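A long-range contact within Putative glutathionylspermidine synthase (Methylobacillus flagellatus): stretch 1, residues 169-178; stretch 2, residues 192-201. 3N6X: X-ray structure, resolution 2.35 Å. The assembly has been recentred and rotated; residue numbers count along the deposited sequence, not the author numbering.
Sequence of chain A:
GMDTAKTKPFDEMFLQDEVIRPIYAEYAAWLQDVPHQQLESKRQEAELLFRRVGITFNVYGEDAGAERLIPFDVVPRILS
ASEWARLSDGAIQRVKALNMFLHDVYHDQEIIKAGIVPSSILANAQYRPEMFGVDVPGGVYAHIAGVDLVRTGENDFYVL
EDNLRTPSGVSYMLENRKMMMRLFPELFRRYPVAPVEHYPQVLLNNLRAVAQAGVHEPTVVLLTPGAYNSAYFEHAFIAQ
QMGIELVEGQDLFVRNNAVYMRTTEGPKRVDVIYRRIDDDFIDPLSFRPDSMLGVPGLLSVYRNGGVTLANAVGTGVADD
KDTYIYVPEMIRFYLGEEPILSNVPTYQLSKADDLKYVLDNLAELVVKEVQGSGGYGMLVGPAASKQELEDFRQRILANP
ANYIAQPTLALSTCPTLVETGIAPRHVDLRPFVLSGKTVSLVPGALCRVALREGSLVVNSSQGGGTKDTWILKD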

# COMPACT_ATOMS: atom_id res chain seq x y z
N GLY A 169 1.49 0.84 6.44
CA GLY A 169 0.40 1.79 6.62
C GLY A 169 -0.75 1.29 7.47
O GLY A 169 -1.60 2.10 7.86
N VAL A 170 -0.81 -0.04 7.78
CA VAL A 170 -1.91 -0.60 8.57
C VAL A 170 -2.03 0.03 9.95
O VAL A 170 -3.15 0.19 10.44
N SER A 171 -0.88 0.43 10.57
CA SER A 171 -0.90 1.06 11.90
C SER A 171 -1.69 2.37 11.89
O SER A 171 -2.47 2.61 12.80
N TYR A 172 -1.58 3.16 10.80
CA TYR A 172 -2.37 4.38 10.65
C TYR A 172 -3.85 4.04 10.45
O TYR A 172 -4.71 4.70 11.01
N MSE A 173 -4.15 2.97 9.71
CA MSE A 173 -5.52 2.53 9.48
C MSE A 173 -6.17 2.13 10.82
O MSE A 173 -7.29 2.55 11.13
N LEU A 174 -5.45 1.33 11.63
CA LEU A 174 -5.96 0.84 12.90
C LEU A 174 -6.11 1.95 13.94
O LEU A 174 -7.17 2.05 14.56
N GLU A 175 -5.11 2.84 14.04
CA GLU A 175 -5.13 3.96 15.00
C GLU A 175 -6.12 5.04 14.64
O GLU A 175 -6.67 5.68 15.53
N ASN A 176 -6.36 5.27 13.34
CA ASN A 176 -7.32 6.29 12.93
C ASN A 176 -8.72 5.89 13.31
O ASN A 176 -9.50 6.74 13.73
N ARG A 177 -9.03 4.58 13.25
CA ARG A 177 -10.35 4.09 13.68
C ARG A 177 -10.53 4.29 15.19
O ARG A 177 -11.57 4.80 15.63
N LYS A 178 -9.51 3.87 15.98
CA LYS A 178 -9.49 3.97 17.44
C LYS A 178 -9.67 5.44 17.88
O LYS A 178 -10.44 5.71 18.79
N PRO A 192 -23.49 2.23 10.00
CA PRO A 192 -23.11 0.82 10.22
C PRO A 192 -21.67 0.55 9.71
O PRO A 192 -21.48 -0.08 8.66
N VAL A 193 -20.66 1.05 10.46
CA VAL A 193 -19.25 0.95 10.07
C VAL A 193 -18.68 -0.44 10.35
O VAL A 193 -18.76 -0.92 11.48
N ALA A 194 -18.11 -1.10 9.31
CA ALA A 194 -17.48 -2.41 9.47
C ALA A 194 -16.18 -2.29 10.28
O ALA A 194 -15.46 -1.30 10.13
N PRO A 195 -15.90 -3.24 11.21
CA PRO A 195 -14.69 -3.12 12.04
C PRO A 195 -13.40 -3.48 11.29
O PRO A 195 -13.45 -4.16 10.27
N VAL A 196 -12.23 -3.03 11.82
CA VAL A 196 -10.92 -3.26 11.19
C VAL A 196 -9.90 -3.89 12.14
O VAL A 196 -8.88 -4.42 11.67
N GLU A 197 -10.15 -3.80 13.46
CA GLU A 197 -9.16 -4.21 14.48
C GLU A 197 -8.78 -5.69 14.54
O GLU A 197 -7.82 -6.05 15.23
N HIS A 198 -9.47 -6.53 13.76
CA HIS A 198 -9.17 -7.97 13.68
C HIS A 198 -8.08 -8.28 12.62
O HIS A 198 -7.66 -9.43 12.49
N TYR A 199 -7.61 -7.23 11.89
CA TYR A 199 -6.57 -7.36 10.85
C TYR A 199 -5.35 -8.16 11.34
O TYR A 199 -5.04 -9.16 10.72
N PRO A 200 -4.69 -7.79 12.49
CA PRO A 200 -3.51 -8.56 12.94
C PRO A 200 -3.73 -10.05 13.14
O PRO A 200 -2.84 -10.85 12.84
N GLN A 201 -4.93 -10.44 13.62
CA GLN A 201 -5.25 -11.85 13.83
C GLN A 201 -5.58 -12.56 12.53
O GLN A 201 -5.26 -13.74 12.39

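The rule of this contact is a helix face read at a spacing of three and four residues: Val 170, Met 173, Leu 174 and Arg 177 meet a chain segment that runs as loop from Val 193 and turns into a helix at Tyr 199. Together the two sides bury 452 Å². Val 170, Met 173 and Arg 177 send CA-to-CB toward the other stretch; Leu 174 starts out sideways, but its end comes nearer. From the other side Val 193, Val 196 and Tyr 199 point in, again three apart.

The apolar packing centres on Val 196 and Tyr 199. Val 196, chi1 m, is buried between several neighbours: its CG2 lies 3.8 Å from Arg 177 CB and 4.1 Å from Leu 174 CD2, while its CB is 4.2 Å from Met 173 CE. Met 173, a selenomethionine, runs t, t and then chi3 near 92°, a bend that brings its methyl CE to 4.1 Å from Tyr 199 CB. Leu 174 takes the common m, t rotamer and lays CD2 on the turn and CD1 against Pro 200, just beyond it. Leu 174 CD1 reaches Pro 200 CG at 4.1 Å, and Leu 174 CD2 sits 3.9 Å from Glu 197 CA and only 3.4 Å from Val 196 O. That carbonyl is not left unpaired, because it accepts the Tyr 199 N hydrogen bond (3.1 Å between Tyr 199 N and Val 196 O) that closes a type I turn from Val 196 to Tyr 199. Tyr 199, chi1 t, lays its ring back along the helix toward Val 170, whose CB lies over one face; Val 170 CG1, on an m rotamer, is 3.6 Å from Tyr 199 CZ.

Polar recognition falls to Arg 177, which gives up the most surface of the helix residues. Its chain goes t, p, p, a curled path that carries the guanidinium to the loop backbone, where Arg 177 NH1 donates to Ala 194 O at 3.0 Å. The acceptor lies near the plane of the group, as a directed N-H bond requires. The faces are left to carbon: Val 196 CG2 covers one and Val 193 CG1 the opposite one, the latter 3.5 Å from Arg 177 NH1, with Val 193 chi1 at t.

One water doubles this link. Water 1 accepts from Arg 177 NH2 at 2.9 Å and donates to Ala 194 O at 2.8 Å, so a single carbonyl receives both the direct and the bridged bond. The lesson is economical: valines sandwich the charged group, and a main-chain oxygen fixes it at the edge.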

# COMPACT_ATOMS: atom_id res chain seq x y z
CB VAL A 170 -1.99 -2.15 8.62
CG1 VAL A 170 -1.80 -2.75 7.24
CG2 VAL A 170 -1.00 -2.73 9.60
CB SER A 171 0.52 1.28 12.43
OG SER A 171 1.25 2.18 11.62
CB TYR A 172 -1.84 5.24 9.50
CG TYR A 172 -0.49 5.86 9.76
CD1 TYR A 172 -0.35 6.95 10.61
CD2 TYR A 172 0.64 5.41 9.08
CE1 TYR A 172 0.90 7.53 10.85
CE2 TYR A 172 1.89 5.98 9.31
CZ TYR A 172 2.02 7.04 10.20
OH TYR A 172 3.25 7.61 10.43
CB MSE A 173 -5.56 1.35 8.48
CG MSE A 173 -6.95 0.68 8.37
SE MSE A 173 -6.97 -0.89 7.22
CE MSE A 173 -6.64 -2.24 8.54
CB LEU A 174 -5.11 -0.33 13.43
CG LEU A 174 -5.10 -1.57 12.53
CD1 LEU A 174 -4.06 -2.58 12.99
CD2 LEU A 174 -6.48 -2.21 12.46
CB GLU A 175 -3.72 4.55 15.20
CG GLU A 175 -2.83 3.68 16.09
CD GLU A 175 -3.44 3.26 17.43
OE1 GLU A 175 -3.97 4.14 18.15
OE2 GLU A 175 -3.41 2.05 17.73
CB ASN A 176 -7.22 6.59 11.43
CG ASN A 176 -5.98 7.34 11.05
OD1 ASN A 176 -5.25 7.85 11.90
ND2 ASN A 176 -5.69 7.38 9.76
CB ARG A 177 -10.56 2.61 13.29
CG ARG A 177 -11.87 2.02 13.86
CD ARG A 177 -13.13 2.76 13.35
NE ARG A 177 -13.08 2.97 11.89
CZ ARG A 177 -13.40 2.04 11.00
NH1 ARG A 177 -13.86 0.86 11.40
NH2 ARG A 177 -13.27 2.28 9.71
CB LYS A 178 -8.17 3.38 17.97
CG LYS A 178 -8.16 3.11 19.46
CD LYS A 178 -6.78 2.62 19.94
CE LYS A 178 -6.55 2.94 21.40
NZ LYS A 178 -6.18 1.72 22.18
CB PRO A 192 -24.16 0.05 9.40
CG PRO A 192 -24.53 0.98 8.29
CD PRO A 192 -24.23 2.40 8.73
CB VAL A 193 -18.39 2.09 10.69
CG1 VAL A 193 -16.94 2.03 10.18
CG2 VAL A 193 -19.00 3.46 10.42
CB ALA A 194 -17.19 -3.02 8.11
CB PRO A 195 -14.96 -4.09 13.18
CG PRO A 195 -15.81 -5.15 12.58
CD PRO A 195 -16.67 -4.46 11.55
CB VAL A 196 -10.34 -1.95 10.56
CG1 VAL A 196 -11.13 -1.52 9.34
CG2 VAL A 196 -10.26 -0.83 11.59
CB GLU A 197 -9.46 -3.61 15.86
CG GLU A 197 -10.72 -4.13 16.52
CD GLU A 197 -10.97 -3.50 17.88
OE1 GLU A 197 -10.19 -3.77 18.82
OE2 GLU A 197 -11.92 -2.68 17.98
CB HIS A 198 -10.45 -8.77 13.39
CG HIS A 198 -11.14 -8.37 12.11
ND1 HIS A 198 -11.63 -7.09 11.92
CD2 HIS A 198 -11.42 -9.11 11.02
CE1 HIS A 198 -12.19 -7.09 10.72
NE2 HIS A 198 -12.08 -8.28 10.14
CB TYR A 199 -6.16 -5.96 10.28
CG TYR A 199 -4.97 -6.02 9.34
CD1 TYR A 199 -3.66 -6.06 9.83
CD2 TYR A 199 -5.15 -6.06 7.96
CE1 TYR A 199 -2.58 -6.18 8.97
CE2 TYR A 199 -4.07 -6.15 7.09
CZ TYR A 199 -2.78 -6.23 7.60
OH TYR A 199 -1.70 -6.31 6.76
CB PRO A 200 -3.12 -7.86 14.24
CG PRO A 200 -3.59 -6.48 14.06
CD PRO A 200 -4.89 -6.60 13.34
CB GLN A 201 -6.35 -12.01 14.89
CG GLN A 201 -5.87 -11.73 16.32
CD GLN A 201 -4.69 -12.59 16.74
OE1 GLN A 201 -4.69 -13.82 16.60
NE2 GLN A 201 -3.68 -11.97 17.29
O HOH W 1 -14.57 0.25 8.03